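FeeM (Uncultured bacterium, PDB 2G0B) is an N-acyl amino acid synthase that probably transfers a fatty acyl chain from an acyl carrier protein to the amino group of L-tyrosine. Local coordinates at residues N144-D148 / A170-R175; Y34-F40 / Y165-A170; G73-D77 / L94-V98. Residues are numbered along the deposited sequence.

Overall arrangement
FeeM has the GNAT acyltransferase topology: strand 170-178 runs between strands 138-143 and 157-165 at one end of a mixed sheet. The three contacts form a triangle around the bound N-dodecanoyl-L-tyrosine, their centres about 14 to 15 Å apart. Interaction 2 spans most of the chain, from the loop before helix 38-44 to the turn at 165-170; interaction 3 falls wholly between its two segments. Interaction 1 follows interaction 3, crosses interaction 2 in sequence and shares Ala170 with it. Tyr34 touches Asn144, Ala174 packs on Met76, and Tyr165 OH makes a weak hydrogen bond to Pro75 O. Interactions 1 and 2 both line the phenol; Phe40 of interaction 2 and Val98 of interaction 3 lie by the carboxylate.

Interaction 1. Residues N144-D148 / A170-R175; sequences NPKHD and APAIAR. With NLT (N-dodecanoyl-L-tyrosine), chain I.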
loop_
_atom_site.group_PDB
_atom_site.type_symbol
_atom_site.label_atom_id
_atom_site.label_comp_id
_atom_site.label_asym_id
_atom_site.label_seq_id
_atom_site.Cartn_x
_atom_site.Cartn_y
_atom_site.Cartn_z
ATOM N N ASN A 144 -7.440 5.805 -4.413
ATOM C CA ASN A 144 -8.748 6.334 -4.723
ATOM C C ASN A 144 -8.894 7.718 -4.101
ATOM O O ASN A 144 -8.535 7.903 -2.934
ATOM C CB ASN A 144 -9.820 5.415 -4.180
ATOM C CG ASN A 144 -11.167 5.727 -4.730
ATOM O OD1 ASN A 144 -11.841 6.637 -4.261
ATOM N ND2 ASN A 144 -11.564 5.003 -5.766
ATOM N N PRO A 145 -9.414 8.688 -4.867
ATOM C CA PRO A 145 -9.555 10.072 -4.398
ATOM C C PRO A 145 -10.235 10.258 -3.038
ATOM O O PRO A 145 -10.126 11.341 -2.472
ATOM C CB PRO A 145 -10.408 10.716 -5.489
ATOM C CG PRO A 145 -10.134 9.934 -6.686
ATOM C CD PRO A 145 -9.875 8.541 -6.262
ATOM N N LYS A 146 -10.910 9.232 -2.521
ATOM C CA LYS A 146 -11.626 9.373 -1.248
ATOM C C LYS A 146 -10.699 9.375 -0.043
ATOM O O LYS A 146 -11.032 9.948 1.000
ATOM C CB LYS A 146 -12.757 8.337 -1.094
ATOM C CG LYS A 146 -12.316 6.894 -0.975
ATOM C CD LYS A 146 -13.404 5.969 -1.474
ATOM C CE LYS A 146 -13.102 4.530 -1.175
ATOM N NZ LYS A 146 -14.366 3.741 -1.126
ATOM N N HIS A 147 -9.524 8.775 -0.203
ATOM C CA HIS A 147 -8.535 8.740 0.867
ATOM C C HIS A 147 -7.428 9.753 0.647
ATOM O O HIS A 147 -6.433 9.746 1.351
ATOM C CB HIS A 147 -7.948 7.346 0.993
ATOM C CG HIS A 147 -8.970 6.293 1.251
ATOM N ND1 HIS A 147 -9.651 6.197 2.447
ATOM C CD2 HIS A 147 -9.448 5.303 0.462
ATOM C CE1 HIS A 147 -10.495 5.182 2.388
ATOM N NE2 HIS A 147 -10.397 4.628 1.191
ATOM N N ASP A 148 -7.634 10.644 -0.314
ATOM C CA ASP A 148 -6.628 11.626 -0.697
ATOM C C ASP A 148 -6.195 12.492 0.466
ATOM O O ASP A 148 -5.003 12.684 0.704
ATOM C CB ASP A 148 -7.147 12.508 -1.824
ATOM C CG ASP A 148 -6.110 13.465 -2.331
ATOM O OD1 ASP A 148 -6.398 14.680 -2.411
ATOM O OD2 ASP A 148 -4.969 13.095 -2.669
ATOM N N ALA A 170 -11.015 2.650 -12.119
ATOM C CA ALA A 170 -11.415 3.583 -11.082
ATOM C C ALA A 170 -10.472 4.798 -11.144
ATOM O O ALA A 170 -9.371 4.692 -11.700
ATOM C CB ALA A 170 -11.345 2.910 -9.734
ATOM N N PRO A 171 -10.908 5.959 -10.631
ATOM C CA PRO A 171 -10.049 7.154 -10.593
ATOM C C PRO A 171 -8.885 6.976 -9.633
ATOM O O PRO A 171 -9.004 6.203 -8.670
ATOM C CB PRO A 171 -10.985 8.239 -10.059
ATOM C CG PRO A 171 -12.346 7.705 -10.243
ATOM C CD PRO A 171 -12.253 6.237 -10.091
ATOM N N ALA A 172 -7.780 7.681 -9.882
ATOM C CA ALA A 172 -6.600 7.619 -9.003
ATOM C C ALA A 172 -5.768 8.899 -9.048
ATOM O O ALA A 172 -5.657 9.531 -10.102
ATOM C CB ALA A 172 -5.727 6.415 -9.365
ATOM N N ILE A 173 -5.206 9.290 -7.898
ATOM C CA ILE A 173 -4.115 10.279 -7.865
ATOM C C ILE A 173 -2.855 9.619 -7.355
ATOM O O ILE A 173 -2.922 8.656 -6.592
ATOM C CB ILE A 173 -4.451 11.554 -6.994
ATOM C CG1 ILE A 173 -4.880 11.180 -5.607
ATOM C CG2 ILE A 173 -5.576 12.350 -7.586
ATOM C CD1 ILE A 173 -6.332 11.562 -5.363
ATOM N N ALA A 174 -1.706 10.132 -7.776
ATOM C CA ALA A 174 -0.424 9.606 -7.315
ATOM C C ALA A 174 0.149 10.496 -6.243
ATOM O O ALA A 174 0.153 11.721 -6.379
ATOM C CB ALA A 174 0.541 9.482 -8.455
ATOM N N ARG A 175 0.590 9.872 -5.152
ATOM C CA ARG A 175 1.274 10.568 -4.067
ATOM C C ARG A 175 2.569 9.840 -3.714
ATOM O O ARG A 175 2.671 8.630 -3.861
ATOM C CB ARG A 175 0.383 10.687 -2.820
ATOM C CG ARG A 175 -1.011 11.205 -3.072
ATOM C CD ARG A 175 -1.750 11.675 -1.832
ATOM N NE ARG A 175 -1.257 12.966 -1.376
ATOM C CZ ARG A 175 -1.875 14.120 -1.566
ATOM N NH1 ARG A 175 -3.023 14.165 -2.202
ATOM N NH2 ARG A 175 -1.334 15.242 -1.117
HETATM N N NLT I . -4.064 1.305 -4.242
HETATM C C1 NLT I . -3.859 1.074 -2.939
HETATM O OL NLT I . -4.098 0.003 -2.393
HETATM C C2 NLT I . -3.322 2.248 -2.135
HETATM C C3 NLT I . -2.197 1.845 -1.172
HETATM C C4 NLT I . -2.053 2.850 -0.017
HETATM C C5 NLT I . -0.948 2.429 0.959
HETATM C C6 NLT I . -0.530 3.553 1.906
HETATM C C7 NLT I . 0.793 3.239 2.608
HETATM C C8 NLT I . 0.972 4.090 3.859
HETATM C C9 NLT I . 2.318 3.856 4.560
HETATM C C10 NLT I . 2.855 5.199 5.050
HETATM C C11 NLT I . 4.255 5.136 5.662
HETATM C C12 NLT I . 4.569 6.453 6.373
HETATM C CA NLT I . -4.678 0.354 -5.170
HETATM C CB NLT I . -4.787 0.974 -6.560
HETATM C CG NLT I . -6.078 1.748 -6.722
HETATM C CD2 NLT I . -7.303 1.112 -6.573
HETATM C CE2 NLT I . -8.478 1.826 -6.723
HETATM C CZ NLT I . -8.431 3.170 -7.038
HETATM C CE1 NLT I . -7.208 3.812 -7.183
HETATM C CD1 NLT I . -6.030 3.101 -7.028
HETATM O OH NLT I . -9.558 3.850 -7.184
HETATM C C NLT I . -3.875 -0.905 -5.320
HETATM O O NLT I . -2.629 -0.814 -5.303
HETATM O O2 NLT I . -4.474 -2.002 -5.460
#
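Where strand 138-143 ends, the loop 144-148 folds against residues 170-175, the first part of strand 170-178, in a partly buried loop-on-strand contact that holds the phenol end of the product. The two strands pair antiparallel through Ile173 with Ile143 and Arg175 with Ile141, and the chain then leaves the sheet, with the CA atoms of Asn144 and Ala172 5.0 Å apart. Pro145 packs its ring on the strand: its CG lies 3.9 Å from CB of Pro171 and its CB 4.2 Å from CD1 of Ile173. Leu162 of strand 157-165 touches all three of these residues. In the GNAT fold the last strand in sequence, 170-178, lies between strands 138-143 and 157-165, so the loop leading to helix 148-153 comes to lie beside it. The loop is shaped by an Asx turn, Lys146 N donating to Asn144 OD1 at 3.3 Å, and by a backbone bond of 3.0 Å from His147 N to Asn144 O; His147 takes the N-cap position of the helix. With its OD1 engaged in the turn, Asn144 directs ND2 to the ligand, where it donates to NLT OH at 2.7 Å. That hydroxyl in turn donates to Pro171 O at 2.8 Å, so each segment supplies one partner. Ala172 CB lies beside the rim of the phenol ring, 3.7 Å from NLT CE1. At the far end Asp148 forms a salt bridge with Arg175, although the modelled OD2 to NH1 separation of 2.3 Å is too short to fix its geometry.

Interaction 2. Residues Y34-F40 / Y165-A170; sequences YAIDESF and YGTVNA. With NLT (N-dodecanoyl-L-tyrosine), chain I.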
loop_
_atom_site.group_PDB
_atom_site.type_symbol
_atom_site.label_atom_id
_atom_site.label_comp_id
_atom_site.label_asym_id
_atom_site.label_seq_id
_atom_site.Cartn_x
_atom_site.Cartn_y
_atom_site.Cartn_z
ATOM N N TYR A 34 -14.154 -2.056 -7.957
ATOM C CA TYR A 34 -12.869 -2.021 -8.651
ATOM C C TYR A 34 -12.685 -3.316 -9.426
ATOM O O TYR A 34 -13.134 -4.376 -8.985
ATOM C CB TYR A 34 -11.727 -1.891 -7.656
ATOM C CG TYR A 34 -11.765 -0.674 -6.748
ATOM C CD1 TYR A 34 -11.061 -0.677 -5.547
ATOM C CD2 TYR A 34 -12.474 0.487 -7.096
ATOM C CE1 TYR A 34 -11.074 0.413 -4.702
ATOM C CE2 TYR A 34 -12.489 1.589 -6.250
ATOM C CZ TYR A 34 -11.781 1.537 -5.051
ATOM O OH TYR A 34 -11.782 2.595 -4.187
ATOM N N ALA A 35 -12.009 -3.238 -10.569
ATOM C CA ALA A 35 -11.726 -4.429 -11.369
ATOM C C ALA A 35 -10.473 -5.157 -10.859
ATOM O O ALA A 35 -9.493 -4.529 -10.469
ATOM C CB ALA A 35 -11.574 -4.064 -12.826
ATOM N N ILE A 36 -10.524 -6.484 -10.841
ATOM C CA ILE A 36 -9.360 -7.274 -10.453
ATOM C C ILE A 36 -8.564 -7.729 -11.674
ATOM O O ILE A 36 -9.063 -8.457 -12.539
ATOM C CB ILE A 36 -9.742 -8.462 -9.531
ATOM C CG1 ILE A 36 -11.084 -9.065 -9.950
ATOM C CG2 ILE A 36 -9.837 -7.994 -8.106
ATOM C CD1 ILE A 36 -11.234 -10.591 -9.633
ATOM N N ASP A 37 -7.328 -7.248 -11.742
ATOM C CA ASP A 37 -6.429 -7.509 -12.846
ATOM C C ASP A 37 -5.359 -8.481 -12.400
ATOM O O ASP A 37 -4.866 -8.401 -11.259
ATOM C CB ASP A 37 -5.778 -6.201 -13.278
ATOM C CG ASP A 37 -5.182 -6.269 -14.663
ATOM O OD1 ASP A 37 -4.315 -7.140 -14.899
ATOM O OD2 ASP A 37 -5.500 -5.470 -15.575
ATOM N N GLU A 38 -4.960 -9.370 -13.312
ATOM C CA GLU A 38 -3.987 -10.423 -12.996
ATOM C C GLU A 38 -2.538 -9.918 -12.929
ATOM O O GLU A 38 -1.642 -10.648 -12.491
ATOM C CB GLU A 38 -4.112 -11.588 -13.977
ATOM C CG GLU A 38 -5.067 -12.684 -13.505
ATOM C CD GLU A 38 -5.246 -13.809 -14.530
ATOM O OE1 GLU A 38 -5.210 -13.526 -15.758
ATOM O OE2 GLU A 38 -5.435 -14.978 -14.104
ATOM N N SER A 39 -2.325 -8.664 -13.338
ATOM C CA SER A 39 -1.003 -8.039 -13.303
ATOM C C SER A 39 -0.494 -7.838 -11.876
ATOM O O SER A 39 0.709 -7.932 -11.624
ATOM C CB SER A 39 -1.033 -6.701 -14.025
ATOM O OG SER A 39 -1.909 -5.804 -13.374
ATOM N N PHE A 40 -1.415 -7.554 -10.951
ATOM C CA PHE A 40 -1.061 -7.299 -9.559
ATOM C C PHE A 40 -0.556 -8.563 -8.882
ATOM O O PHE A 40 0.408 -8.520 -8.126
ATOM C CB PHE A 40 -2.256 -6.743 -8.793
ATOM C CG PHE A 40 -2.399 -5.254 -8.886
ATOM C CD1 PHE A 40 -3.537 -4.690 -9.449
ATOM C CD2 PHE A 40 -1.412 -4.409 -8.381
ATOM C CE1 PHE A 40 -3.685 -3.309 -9.517
ATOM C CE2 PHE A 40 -1.552 -3.028 -8.458
ATOM C CZ PHE A 40 -2.691 -2.478 -9.027
ATOM N N TYR A 165 -7.368 5.069 -13.786
ATOM C CA TYR A 165 -6.476 3.927 -13.669
ATOM C C TYR A 165 -7.155 2.736 -14.328
ATOM O O TYR A 165 -8.054 2.133 -13.747
ATOM C CB TYR A 165 -6.183 3.649 -12.191
ATOM C CG TYR A 165 -4.959 2.789 -11.895
ATOM C CD1 TYR A 165 -4.105 2.353 -12.912
ATOM C CD2 TYR A 165 -4.656 2.413 -10.575
ATOM C CE1 TYR A 165 -2.981 1.573 -12.624
ATOM C CE2 TYR A 165 -3.543 1.633 -10.283
ATOM C CZ TYR A 165 -2.716 1.213 -11.306
ATOM O OH TYR A 165 -1.622 0.445 -11.014
ATOM N N GLY A 166 -6.732 2.422 -15.557
ATOM C CA GLY A 166 -7.346 1.373 -16.364
ATOM C C GLY A 166 -7.309 -0.004 -15.726
ATOM O O GLY A 166 -8.290 -0.756 -15.805
ATOM N N THR A 167 -6.178 -0.322 -15.086
ATOM C CA THR A 167 -5.985 -1.572 -14.350
ATOM C C THR A 167 -7.144 -1.849 -13.393
ATOM O O THR A 167 -7.682 -2.964 -13.350
ATOM C CB THR A 167 -4.671 -1.505 -13.544
ATOM O OG1 THR A 167 -3.600 -1.113 -14.405
ATOM C CG2 THR A 167 -4.252 -2.872 -13.081
ATOM N N VAL A 168 -7.547 -0.815 -12.663
ATOM C CA VAL A 168 -8.559 -0.943 -11.632
ATOM C C VAL A 168 -9.957 -0.491 -12.103
ATOM O O VAL A 168 -10.964 -0.814 -11.459
ATOM C CB VAL A 168 -8.136 -0.157 -10.376
ATOM C CG1 VAL A 168 -9.030 -0.458 -9.260
ATOM C CG2 VAL A 168 -6.729 -0.524 -9.983
ATOM N N ASN A 169 -10.009 0.179 -13.265
ATOM C CA ASN A 169 -11.215 0.882 -13.744
ATOM C C ASN A 169 -11.841 1.759 -12.659
ATOM O O ASN A 169 -13.016 1.605 -12.301
ATOM C CB ASN A 169 -12.247 -0.067 -14.382
ATOM C CG ASN A 169 -13.110 0.634 -15.444
ATOM O OD1 ASN A 169 -12.645 0.925 -16.550
ATOM N ND2 ASN A 169 -14.361 0.921 -15.098
ATOM N N ALA A 170 -11.015 2.650 -12.119
ATOM C CA ALA A 170 -11.415 3.583 -11.082
ATOM C C ALA A 170 -10.472 4.798 -11.144
ATOM O O ALA A 170 -9.371 4.692 -11.700
ATOM C CB ALA A 170 -11.345 2.910 -9.734
HETATM N N NLT I . -4.064 1.305 -4.242
HETATM C C1 NLT I . -3.859 1.074 -2.939
HETATM O OL NLT I . -4.098 0.003 -2.393
HETATM C C2 NLT I . -3.322 2.248 -2.135
HETATM C C3 NLT I . -2.197 1.845 -1.172
HETATM C C4 NLT I . -2.053 2.850 -0.017
HETATM C C5 NLT I . -0.948 2.429 0.959
HETATM C C6 NLT I . -0.530 3.553 1.906
HETATM C C7 NLT I . 0.793 3.239 2.608
HETATM C C8 NLT I . 0.972 4.090 3.859
HETATM C C9 NLT I . 2.318 3.856 4.560
HETATM C C10 NLT I . 2.855 5.199 5.050
HETATM C C11 NLT I . 4.255 5.136 5.662
HETATM C C12 NLT I . 4.569 6.453 6.373
HETATM C CA NLT I . -4.678 0.354 -5.170
HETATM C CB NLT I . -4.787 0.974 -6.560
HETATM C CG NLT I . -6.078 1.748 -6.722
HETATM C CD2 NLT I . -7.303 1.112 -6.573
HETATM C CE2 NLT I . -8.478 1.826 -6.723
HETATM C CZ NLT I . -8.431 3.170 -7.038
HETATM C CE1 NLT I . -7.208 3.812 -7.183
HETATM C CD1 NLT I . -6.030 3.101 -7.028
HETATM O OH NLT I . -9.558 3.850 -7.184
HETATM C C NLT I . -3.875 -0.905 -5.320
HETATM O O NLT I . -2.629 -0.814 -5.303
HETATM O O2 NLT I . -4.474 -2.002 -5.460
#
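Val168 and Thr167 form the apolar centre, pressed against the segment that leads into helix 38-44. Val168 CG1 meets Tyr34 CB at 3.4 Å, while its CG2 approaches the edge of the Phe40 ring, 4.2 Å from CE1. Thr167 turns its methyl to the same ring, CG2 to Phe40 CE1 3.6 Å, and also touches Asp37 CB at 3.7 Å. Ala170 CB adds a contact of 3.8 Å with Tyr34 CD2, and Phe40 CZ lies 3.7 Å from Tyr165 OH. The product takes part in this packing: NLT CE2 sits over one face of Tyr34, 3.6 Å from CE1, and 3.5 Å from Val168 CG1, while the carboxylate oxygen NLT O2 lies over one face of Phe40. Further out, a nearly straight hydrogen bond from Ala35 N to Val168 O (2.8 Å) ties the two backbones. A G1 beta bulge, with Asn169 and Ala170 both opposite Tyr165, shapes the connection between strands 157-165 and 170-178. At the polar edge Asp37 N-caps helix 38-44, its OD1 accepting from Ser39 N at 3.0 Å. This wall of the tyrosine pocket is thus mostly apolar, with one backbone hydrogen bond, Ala35 N to Val168 O, between the segments.

Interaction 3. Residues G73-D77 / L94-V98; sequences GLPMD and LAEVV. With NLT (N-dodecanoyl-L-tyrosine), chain I.
A buried glutamate joins a tight turn to the middle of the sheet. Residues 94-98 are extended as the start of strand 94-102; Leu94, Glu96 and Val98 point CA-to-CB toward the turn, Ala95 away. Leu74 (phi/psi -128°/151°) to Asp77 make a type I beta turn with Pro75 (-55°/-29°) and Met76 (-54°/-30°) at its centre, closed by Asp77 N to Leu74 O at 2.9 Å; helix 77-89 follows. Gly73 precedes it at 72°/-152°, where a CB would collide with Asp77 OD2. The CA atoms come nearest at Leu74 and Glu96, 6.6 Å apart. Glu96 stretches out with chi1 and chi2 both t (162° and 157°) and chi3 -151°. Its OE2 then accepts from Met76 N at 2.8 Å and lies 3.3 Å from both Pro75 CD and Met76 CB. Leu74 is mt (-59°, 177°), placing CD1 4.3 Å from Leu94 CB. Pro75 has a C-gamma exo ring, with CG 4.4 Å from CG2 of Val98 (chi1 112°). Met76, at chi1 -103°, chi2 170° and chi3 129°, reaches Cys140 and Ala174. Asp77 (chi1 -69°) brings OD2 to Leu74 N in a weak bond of 3.3 Å. Strand 94-102 is the fourth GNAT strand; it pairs with parallel strand 138-143 through Ala95 and Val97 to Cys140, and beyond this the two probably splay apart, as in the family. Val98 CG2 lies 3.1 Å from NLT O. Chemically, the buried Glu96 carboxyl has a hydrogen bond at each oxygen, OE2 from Met76 N and OE1 with Ser142 OG, and so joins the turn to strand 138-143 beside the product.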
loop_
_atom_site.group_PDB
_atom_site.type_symbol
_atom_site.label_atom_id
_atom_site.label_comp_id
_atom_site.label_asym_id
_atom_site.label_seq_id
_atom_site.Cartn_x
_atom_site.Cartn_y
_atom_site.Cartn_z
ATOM N N GLY A 73 9.586 -2.704 -13.414
ATOM C CA GLY A 73 8.983 -1.410 -13.138
ATOM C C GLY A 73 8.040 -1.422 -11.951
ATOM O O GLY A 73 8.209 -2.213 -11.014
ATOM N N LEU A 74 7.057 -0.523 -11.983
ATOM C CA LEU A 74 6.010 -0.458 -10.962
ATOM C C LEU A 74 4.640 -0.466 -11.660
ATOM O O LEU A 74 4.543 -0.041 -12.815
ATOM C CB LEU A 74 6.176 0.814 -10.124
ATOM C CG LEU A 74 7.499 1.002 -9.361
ATOM C CD1 LEU A 74 7.522 2.327 -8.647
ATOM C CD2 LEU A 74 7.742 -0.120 -8.379
ATOM N N PRO A 75 3.590 -0.989 -11.001
ATOM C CA PRO A 75 2.226 -0.946 -11.570
ATOM C C PRO A 75 1.788 0.464 -11.939
ATOM O O PRO A 75 1.018 0.619 -12.883
ATOM C CB PRO A 75 1.362 -1.479 -10.443
ATOM C CG PRO A 75 2.244 -2.352 -9.697
ATOM C CD PRO A 75 3.622 -1.735 -9.734
ATOM N N MET A 76 2.310 1.464 -11.221
ATOM C CA MET A 76 2.089 2.886 -11.515
ATOM C C MET A 76 2.434 3.280 -12.947
ATOM O O MET A 76 1.834 4.203 -13.492
ATOM C CB MET A 76 2.939 3.739 -10.590
ATOM C CG MET A 76 2.199 4.363 -9.464
ATOM S SD MET A 76 3.346 5.072 -8.325
ATOM C CE MET A 76 2.698 6.618 -8.168
ATOM N N ASP A 77 3.412 2.584 -13.541
ATOM C CA ASP A 77 3.968 2.939 -14.855
ATOM C C ASP A 77 2.940 3.080 -15.979
ATOM O O ASP A 77 3.134 3.871 -16.902
ATOM C CB ASP A 77 5.050 1.936 -15.274
ATOM C CG ASP A 77 6.300 2.026 -14.419
ATOM O OD1 ASP A 77 6.298 2.794 -13.433
ATOM O OD2 ASP A 77 7.337 1.363 -14.659
ATOM N N LEU A 94 12.939 3.762 -5.746
ATOM C CA LEU A 94 11.496 3.900 -5.611
ATOM C C LEU A 94 10.853 2.579 -5.241
ATOM O O LEU A 94 11.404 1.508 -5.502
ATOM C CB LEU A 94 10.868 4.435 -6.901
ATOM C CG LEU A 94 11.557 5.584 -7.622
ATOM C CD1 LEU A 94 10.871 5.833 -8.945
ATOM C CD2 LEU A 94 11.563 6.838 -6.772
ATOM N N ALA A 95 9.691 2.667 -4.608
ATOM C CA ALA A 95 8.890 1.501 -4.286
ATOM C C ALA A 95 7.445 1.917 -4.214
ATOM O O ALA A 95 7.129 3.007 -3.743
ATOM C CB ALA A 95 9.331 0.896 -2.978
ATOM N N GLU A 96 6.563 1.073 -4.723
ATOM C CA GLU A 96 5.150 1.380 -4.700
ATOM C C GLU A 96 4.455 0.499 -3.684
ATOM O O GLU A 96 4.635 -0.721 -3.685
ATOM C CB GLU A 96 4.532 1.214 -6.090
ATOM C CG GLU A 96 3.018 1.101 -6.069
ATOM C CD GLU A 96 2.344 1.475 -7.388
ATOM O OE1 GLU A 96 1.178 1.948 -7.338
ATOM O OE2 GLU A 96 2.949 1.274 -8.470
ATOM N N VAL A 97 3.702 1.123 -2.783
ATOM C CA VAL A 97 2.884 0.390 -1.828
ATOM C C VAL A 97 1.553 0.070 -2.488
ATOM O O VAL A 97 0.844 0.967 -2.968
ATOM C CB VAL A 97 2.660 1.177 -0.530
ATOM C CG1 VAL A 97 2.076 0.288 0.511
ATOM C CG2 VAL A 97 3.960 1.757 -0.035
ATOM N N VAL A 98 1.202 -1.207 -2.476
ATOM C CA VAL A 98 0.183 -1.718 -3.364
ATOM C C VAL A 98 -0.692 -2.818 -2.678
ATOM O O VAL A 98 -0.293 -3.380 -1.649
ATOM C CB VAL A 98 0.891 -2.222 -4.650
ATOM C CG1 VAL A 98 0.824 -3.728 -4.795
ATOM C CG2 VAL A 98 0.384 -1.516 -5.850
HETATM N N NLT I . -4.064 1.305 -4.242
HETATM C C1 NLT I . -3.859 1.074 -2.939
HETATM O OL NLT I . -4.098 0.003 -2.393
HETATM C C2 NLT I . -3.322 2.248 -2.135
HETATM C C3 NLT I . -2.197 1.845 -1.172
HETATM C C4 NLT I . -2.053 2.850 -0.017
HETATM C C5 NLT I . -0.948 2.429 0.959
HETATM C C6 NLT I . -0.530 3.553 1.906
HETATM C C7 NLT I . 0.793 3.239 2.608
HETATM C C8 NLT I . 0.972 4.090 3.859
HETATM C C9 NLT I . 2.318 3.856 4.560
HETATM C C10 NLT I . 2.855 5.199 5.050
HETATM C C11 NLT I . 4.255 5.136 5.662
HETATM C C12 NLT I . 4.569 6.453 6.373
HETATM C CA NLT I . -4.678 0.354 -5.170
HETATM C CB NLT I . -4.787 0.974 -6.560
HETATM C CG NLT I . -6.078 1.748 -6.722
HETATM C CD2 NLT I . -7.303 1.112 -6.573
HETATM C CE2 NLT I . -8.478 1.826 -6.723
HETATM C CZ NLT I . -8.431 3.170 -7.038
HETATM C CE1 NLT I . -7.208 3.812 -7.183
HETATM C CD1 NLT I . -6.030 3.101 -7.028
HETATM O OH NLT I . -9.558 3.850 -7.184
HETATM C C NLT I . -3.875 -0.905 -5.320
HETATM O O NLT I . -2.629 -0.814 -5.303
HETATM O O2 NLT I . -4.474 -2.002 -5.460
#